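Local coordinates for oligopeptide-binding protein appA (Bacillus subtilis, PDB 1XOC), which binds oligopeptides as the solute-binding lipoprotein of an ABC-type oligopeptide permease that can replace the OPP system in sporulation and competence, at residues F278-K281 and K282-Q285; R293-I296 and V297-L301; I376-V379 and V380-L384. All coordinates share one frame; numbering follows the deposited sequence.

Contact 1 (F278-K281 and K282-Q285)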
loop_
_atom_site.group_PDB
_atom_site.type_symbol
_atom_site.label_atom_id
_atom_site.label_comp_id
_atom_site.label_asym_id
_atom_site.label_seq_id
_atom_site.Cartn_x
_atom_site.Cartn_y
_atom_site.Cartn_z
ATOM N N PHE A 278 0.606 10.936 22.413
ATOM C CA PHE A 278 1.224 11.274 21.137
ATOM C C PHE A 278 0.678 12.541 20.508
ATOM O O PHE A 278 0.981 12.818 19.375
ATOM C CB PHE A 278 1.083 10.100 20.158
ATOM C CG PHE A 278 1.604 8.806 20.702
ATOM C CD1 PHE A 278 2.889 8.733 21.205
ATOM C CD2 PHE A 278 0.810 7.666 20.735
ATOM C CE1 PHE A 278 3.375 7.572 21.746
ATOM C CE2 PHE A 278 1.294 6.495 21.258
ATOM C CZ PHE A 278 2.586 6.440 21.769
ATOM N N LYS A 279 -0.076 13.336 21.258
ATOM C CA LYS A 279 -0.624 14.563 20.709
ATOM C C LYS A 279 0.407 15.699 20.548
ATOM O O LYS A 279 0.301 16.510 19.624
ATOM C CB LYS A 279 -1.800 15.025 21.565
ATOM C CG LYS A 279 -3.026 14.149 21.410
ATOM C CD LYS A 279 -4.176 14.647 22.297
ATOM C CE LYS A 279 -5.415 13.756 22.180
ATOM N NZ LYS A 279 -6.503 14.187 23.111
ATOM N N ASP A 280 1.393 15.752 21.448
ATOM C CA ASP A 280 2.404 16.817 21.462
ATOM C C ASP A 280 3.490 16.522 20.439
ATOM O O ASP A 280 4.150 15.483 20.504
ATOM C CB ASP A 280 3.022 16.932 22.861
ATOM C CG ASP A 280 3.963 18.137 23.027
ATOM O OD1 ASP A 280 4.224 18.883 22.063
ATOM O OD2 ASP A 280 4.452 18.342 24.162
ATOM N N LYS A 281 3.676 17.440 19.497
ATOM C CA LYS A 281 4.745 17.343 18.506
ATOM C C LYS A 281 6.111 17.100 19.150
ATOM O O LYS A 281 6.907 16.321 18.636
ATOM C CB LYS A 281 4.818 18.630 17.687
ATOM C CG LYS A 281 5.970 18.682 16.701
ATOM C CD LYS A 281 5.962 19.971 15.885
ATOM C CE LYS A 281 6.779 21.054 16.542
ATOM N NZ LYS A 281 6.779 22.307 15.745
ATOM N N LYS A 282 6.396 17.794 20.255
ATOM C CA LYS A 282 7.716 17.675 20.882
ATOM C C LYS A 282 7.967 16.265 21.425
ATOM O O LYS A 282 9.093 15.757 21.351
ATOM C CB LYS A 282 7.921 18.729 21.973
ATOM C CG LYS A 282 9.387 19.008 22.201
ATOM C CD LYS A 282 9.625 20.310 22.927
ATOM C CE LYS A 282 9.759 20.061 24.383
ATOM N NZ LYS A 282 10.843 19.085 24.557
ATOM N N VAL A 283 6.913 15.626 21.928
ATOM C CA VAL A 283 6.998 14.231 22.372
ATOM C C VAL A 283 7.303 13.306 21.184
ATOM O O VAL A 283 8.203 12.471 21.274
ATOM C CB VAL A 283 5.717 13.791 23.139
ATOM C CG1 VAL A 283 5.635 12.258 23.321
ATOM C CG2 VAL A 283 5.667 14.504 24.495
ATOM N N ARG A 284 6.565 13.455 20.083
ATOM C CA ARG A 284 6.830 12.656 18.884
ATOM C C ARG A 284 8.257 12.842 18.373
ATOM O O ARG A 284 8.928 11.872 18.030
ATOM C CB ARG A 284 5.828 12.943 17.773
ATOM C CG ARG A 284 4.417 12.564 18.136
ATOM C CD ARG A 284 3.518 12.548 16.937
ATOM N NE ARG A 284 3.541 13.822 16.203
ATOM C CZ ARG A 284 2.741 14.858 16.449
ATOM N NH1 ARG A 284 1.846 14.811 17.426
ATOM N NH2 ARG A 284 2.857 15.965 15.734
ATOM N N GLN A 285 8.742 14.082 18.373
ATOM C CA GLN A 285 10.130 14.354 18.001
ATOM C C GLN A 285 11.119 13.666 18.948
ATOM O O GLN A 285 12.163 13.175 18.523
ATOM C CB GLN A 285 10.399 15.857 17.991
ATOM C CG GLN A 285 9.677 16.640 16.896
ATOM C CD GLN A 285 9.909 18.129 16.996
ATOM O OE1 GLN A 285 9.719 18.851 16.024
ATOM N NE2 GLN A 285 10.311 18.604 18.178
HETATM O O HOH W 1 0.665 17.796 16.728
#
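Arg284 folds its side chain back over the start of its own helix, so that the guanidinium lies against Lys281, whose CA sits over one face at 3.6 Å from NH2. A bend at chi3 (-55°) turns the group toward the preceding loop, where its NH1 edge meets two backbone carbonyls. The bond from NH1 to Phe278 O is 2.9 Å long, and that oxygen lies almost exactly in the guanidinium plane; a weak second bond from NH1 reaches Lys279 O at 3.2 Å. Water 1 closes a small ring, donating to Lys279 O and accepting from Arg284 NH2 at 3.0 Å. NH2 also bonds Asp480 O, and NE bonds Gln481 O, where helix 463-480 ends. The buried guanidinium is thus fixed in rotation by backbone oxygens on several sides and ties the loop after strand 265-271 to that helix.

Asp280 is the N-cap of helix 281-289. The carboxylate comes to lie beside Lys282 because chi1 is -173°, with CG opposite the backbone N, and OD1 accepts from Lys282 N at 3.0 Å. The donor approaches from above the carboxylate plane. The negative charge at this helix start would probably interact favourably with the helix dipole. Behind the cap, Asp280 O receives Arg284 N at 3.2 Å in a nearly straight bond, and Lys281 O receives Gln285 N. Val283 crosses Asp280 at about a right angle, its CG2 3.9 Å from Asp280 CB, and continues onto Phe360 of strand 358-367. Phe278, in the loop before the helix, also rests on Phe360 and meets Phe362 edge-to-face. The Lys281 chain crosses that of Gln285 at a slant, and a bend at chi3 carries NZ to a salt bridge with Glu479.

Contact 2 (R293-I296 and V297-L301)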
loop_
_atom_site.group_PDB
_atom_site.type_symbol
_atom_site.label_atom_id
_atom_site.label_comp_id
_atom_site.label_asym_id
_atom_site.label_seq_id
_atom_site.Cartn_x
_atom_site.Cartn_y
_atom_site.Cartn_z
ATOM N N ARG A 293 17.925 4.511 14.764
ATOM C CA ARG A 293 17.418 3.937 13.518
ATOM C C ARG A 293 18.517 3.298 12.649
ATOM O O ARG A 293 18.280 2.316 11.955
ATOM C CB ARG A 293 16.597 4.976 12.747
ATOM C CG ARG A 293 15.233 5.255 13.388
ATOM C CD ARG A 293 14.460 6.306 12.652
ATOM N NE ARG A 293 15.093 7.583 12.860
ATOM C CZ ARG A 293 15.039 8.616 12.027
ATOM N NH1 ARG A 293 14.381 8.568 10.871
ATOM N NH2 ARG A 293 15.675 9.719 12.375
ATOM N N GLU A 294 19.739 3.814 12.723
ATOM C CA GLU A 294 20.848 3.186 11.993
ATOM C C GLU A 294 21.149 1.799 12.564
ATOM O O GLU A 294 21.384 0.840 11.824
ATOM C CB GLU A 294 22.079 4.088 12.019
ATOM C CG GLU A 294 21.779 5.502 11.533
ATOM C CD GLU A 294 22.622 5.885 10.357
ATOM O OE1 GLU A 294 23.665 6.547 10.569
ATOM O OE2 GLU A 294 22.244 5.487 9.223
ATOM N N SER A 295 21.136 1.685 13.891
ATOM C CA SER A 295 21.334 0.391 14.531
ATOM C C SER A 295 20.200 -0.581 14.192
ATOM O O SER A 295 20.429 -1.772 14.011
ATOM C CB SER A 295 21.459 0.574 16.043
ATOM O OG SER A 295 21.514 -0.677 16.709
ATOM N N ILE A 296 18.972 -0.074 14.117
ATOM C CA ILE A 296 17.830 -0.903 13.701
ATOM C C ILE A 296 18.098 -1.532 12.336
ATOM O O ILE A 296 17.971 -2.743 12.166
ATOM C CB ILE A 296 16.498 -0.098 13.703
ATOM C CG1 ILE A 296 16.024 0.059 15.154
ATOM C CG2 ILE A 296 15.435 -0.775 12.812
ATOM C CD1 ILE A 296 14.893 1.023 15.344
ATOM N N VAL A 297 18.472 -0.718 11.367
ATOM C CA VAL A 297 18.792 -1.207 10.033
ATOM C C VAL A 297 19.968 -2.194 10.060
ATOM O O VAL A 297 19.913 -3.238 9.413
ATOM C CB VAL A 297 19.056 -0.033 9.077
ATOM C CG1 VAL A 297 19.599 -0.506 7.717
ATOM C CG2 VAL A 297 17.769 0.756 8.870
ATOM N N SER A 298 21.027 -1.877 10.806
ATOM C CA SER A 298 22.190 -2.767 10.899
ATOM C C SER A 298 21.837 -4.099 11.535
ATOM O O SER A 298 22.271 -5.159 11.082
ATOM C CB SER A 298 23.283 -2.123 11.733
ATOM O OG SER A 298 23.735 -0.978 11.075
ATOM N N GLN A 299 21.032 -4.031 12.583
ATOM C CA GLN A 299 20.726 -5.158 13.444
ATOM C C GLN A 299 19.680 -6.011 12.754
ATOM O O GLN A 299 19.945 -7.158 12.405
ATOM C CB GLN A 299 20.223 -4.605 14.793
ATOM C CG GLN A 299 20.037 -5.565 15.944
ATOM C CD GLN A 299 19.650 -4.833 17.237
ATOM O OE1 GLN A 299 19.756 -3.598 17.343
ATOM N NE2 GLN A 299 19.205 -5.589 18.217
ATOM N N VAL A 300 18.532 -5.422 12.467
ATOM C CA VAL A 300 17.381 -6.159 12.011
ATOM C C VAL A 300 17.385 -6.492 10.506
ATOM O O VAL A 300 16.856 -7.536 10.109
ATOM C CB VAL A 300 16.089 -5.427 12.396
ATOM C CG1 VAL A 300 14.919 -6.261 12.070
ATOM C CG2 VAL A 300 16.091 -5.103 13.896
ATOM N N LEU A 301 17.944 -5.606 9.673
ATOM C CA LEU A 301 17.983 -5.795 8.206
ATOM C C LEU A 301 19.378 -6.250 7.714
ATOM O O LEU A 301 19.608 -6.392 6.509
ATOM C CB LEU A 301 17.613 -4.491 7.448
ATOM C CG LEU A 301 16.206 -3.885 7.477
ATOM C CD1 LEU A 301 15.195 -4.943 7.159
ATOM C CD2 LEU A 301 15.875 -3.231 8.780
#
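Four successive i to i+4 bonds join residues 293-296 to 297-300, from Val297 N to Arg293 O at 3.1 Å through to Val300 N to Ile296 O at 2.8 Å. Glu294 O is gripped twice by Ser298: the amide N comes in at 2.9 Å, and the hydroxyl OG donates to the same oxygen at 3.1 Å from above the carbonyl plane. The serine can do this because its OG lies beside its own backbone N (chi1 -64°), which folds the hydroxyl back along the helix and satisfies it within the turn.

The apolar side chains take another face. Val297 lays CG2 over Arg293 O at 3.5 Å, and Val300 repeats the pattern one turn on, its CG2 3.5 Å from Ile296 O. Leu301, just past the last helical residue, brings CD2 to 4.0 Å from Ile296 O, and its N bonds to Val297 O. This short amphipathic helix, 293-300, lies between helix 371-385 and the sheet strand 483-496: Ile296 and Val300 face the helix, Val297 rests on Tyr487 of the strand and on Val307, and Leu301 touches both sides. The Arg293 guanidinium bonds Phe485 O through NH1, and NH2 makes a weak bond to Lys327 O. At the N-terminal end, Asp292 OD2 accepts from Ser295 N. On the exposed side, Gln299 CB lies 2.9 Å from Ser295 O, a tight approach set by the backbone, beside the bond from Gln299 N to that oxygen.

Contact 3 (I376-V379 and V380-L384)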
loop_
_atom_site.group_PDB
_atom_site.type_symbol
_atom_site.label_atom_id
_atom_site.label_comp_id
_atom_site.label_asym_id
_atom_site.label_seq_id
_atom_site.Cartn_x
_atom_site.Cartn_y
_atom_site.Cartn_z
ATOM N N ILE A 376 11.764 -5.250 15.090
ATOM C CA ILE A 376 11.792 -3.814 15.315
ATOM C C ILE A 376 10.986 -3.437 16.532
ATOM O O ILE A 376 11.401 -2.567 17.298
ATOM C CB ILE A 376 11.264 -3.064 14.107
ATOM C CG1 ILE A 376 12.242 -3.192 12.952
ATOM C CG2 ILE A 376 11.035 -1.572 14.450
ATOM C CD1 ILE A 376 11.706 -2.653 11.656
ATOM N N ALA A 377 9.826 -4.071 16.721
ATOM C CA ALA A 377 8.977 -3.754 17.878
ATOM C C ALA A 377 9.661 -4.031 19.215
ATOM O O ALA A 377 9.547 -3.271 20.199
ATOM C CB ALA A 377 7.660 -4.462 17.794
ATOM N N VAL A 378 10.413 -5.116 19.248
ATOM C CA VAL A 378 11.178 -5.490 20.450
ATOM C C VAL A 378 12.336 -4.502 20.656
ATOM O O VAL A 378 12.597 -4.056 21.759
ATOM C CB VAL A 378 11.687 -6.929 20.334
ATOM C CG1 VAL A 378 12.570 -7.259 21.478
ATOM C CG2 VAL A 378 10.482 -7.902 20.241
ATOM N N VAL A 379 12.984 -4.085 19.577
ATOM C CA VAL A 379 14.079 -3.126 19.690
ATOM C C VAL A 379 13.579 -1.749 20.169
ATOM O O VAL A 379 14.203 -1.106 21.015
ATOM C CB VAL A 379 14.845 -2.991 18.352
ATOM C CG1 VAL A 379 15.849 -1.844 18.432
ATOM C CG2 VAL A 379 15.582 -4.285 17.988
ATOM N N VAL A 380 12.451 -1.312 19.640
ATOM C CA VAL A 380 11.811 -0.087 20.110
ATOM C C VAL A 380 11.458 -0.203 21.598
ATOM O O VAL A 380 11.694 0.725 22.388
ATOM C CB VAL A 380 10.567 0.269 19.257
ATOM C CG1 VAL A 380 9.823 1.462 19.853
ATOM C CG2 VAL A 380 10.977 0.552 17.806
ATOM N N GLN A 381 10.896 -1.333 22.012
ATOM C CA GLN A 381 10.613 -1.534 23.447
ATOM C C GLN A 381 11.848 -1.373 24.287
ATOM O O GLN A 381 11.800 -0.766 25.356
ATOM C CB GLN A 381 10.011 -2.909 23.653
ATOM C CG GLN A 381 9.797 -3.353 25.049
ATOM C CD GLN A 381 9.326 -4.775 25.043
ATOM O OE1 GLN A 381 10.073 -5.689 24.663
ATOM N NE2 GLN A 381 8.065 -4.981 25.444
ATOM N N GLU A 382 12.962 -1.936 23.832
ATOM C CA GLU A 382 14.195 -1.879 24.614
ATOM C C GLU A 382 14.787 -0.467 24.641
ATOM O O GLU A 382 15.201 0.002 25.701
ATOM C CB GLU A 382 15.211 -2.931 24.124
ATOM C CG GLU A 382 14.741 -4.369 24.458
ATOM C CD GLU A 382 15.542 -5.524 23.784
ATOM O OE1 GLU A 382 16.370 -5.248 22.871
ATOM O OE2 GLU A 382 15.321 -6.717 24.162
ATOM N N GLN A 383 14.830 0.194 23.483
ATOM C CA GLN A 383 15.402 1.539 23.379
ATOM C C GLN A 383 14.581 2.583 24.138
ATOM O O GLN A 383 15.149 3.454 24.799
ATOM C CB GLN A 383 15.641 1.948 21.907
ATOM C CG GLN A 383 16.762 1.126 21.242
ATOM C CD GLN A 383 17.052 1.497 19.804
ATOM O OE1 GLN A 383 17.852 0.838 19.104
ATOM N NE2 GLN A 383 16.397 2.503 19.335
ATOM N N LEU A 384 13.257 2.496 24.078
ATOM C CA LEU A 384 12.425 3.445 24.815
ATOM C C LEU A 384 12.416 3.183 26.317
ATOM O O LEU A 384 12.220 4.120 27.109
ATOM C CB LEU A 384 11.001 3.471 24.253
ATOM C CG LEU A 384 10.899 3.983 22.810
ATOM C CD1 LEU A 384 9.457 4.036 22.359
ATOM C CD2 LEU A 384 11.534 5.363 22.654
#
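Gln383 lies alongside Val379, both side chains pointing the same way from neighbouring turns. Its CG, beside the backbone N (chi1 -68°), passes 3.4 Å from Val379 O, and CD then rests 3.8 Å from Val379 CG1. The flat end of the glutamine therefore packs against a methyl group, while its own N bonds to Val379 O at 2.9 Å. One turn earlier, Val380 CG2 meets Ile376 CG2 at 4.0 Å and also sits 3.2 Å from Ile376 O, close beside the bond from Val380 N to that carbonyl. On the outer face, Glu382 lies beside Val378, pointing the same way, its OE2 3.9 Å from Val378 CG1, both at the surface.

Second-shell residues position these pairs. Helix 371-385 is the crossover helix of a beta-alpha-beta unit between strands 358-367 and 390-396. Ala377 and Val380 lean on Leu364 of the first strand, whereas the side chains of Ile376 and Val379 touch Ile296 of helix 293-300. Gln381 stretches out to Val391 O, tying the helix to the second strand through its NE2. Gln383 also touches Leu291 and Asp292 of the loop before helix 293-300, and an alanine here would probably open a gap beside Val379 CG1 and cost the packing against that loop. With valine and isoleucine buried on the inner faces and a carboxylate kept to the outside, the helix can be covered by the strand and by the neighbouring helix while its charge stays toward solvent.

The three contacts come in series along the chain, all in the part belonging to the family 5 solute-binding fold. Contacts 1 and 2 sit on consecutive helices, 281-289 and 293-300, with centres 23 Å apart and nearest atoms about 8 Å apart. Contact 3 follows on helix 371-385, its centre 18 Å from that of contact 1, without touching it. Contacts 2 and 3 do meet: at 12 Å between centres, Ile296 CG1 packs on Val379 CG1 at 3.8 Å, and Ile296 and Val300 both reach Ile376. They form one packed helix pair against the mixed sheet that includes strands 358-367 and 483-496; contact 1, on a separate helix, joins that sheet at 358-367.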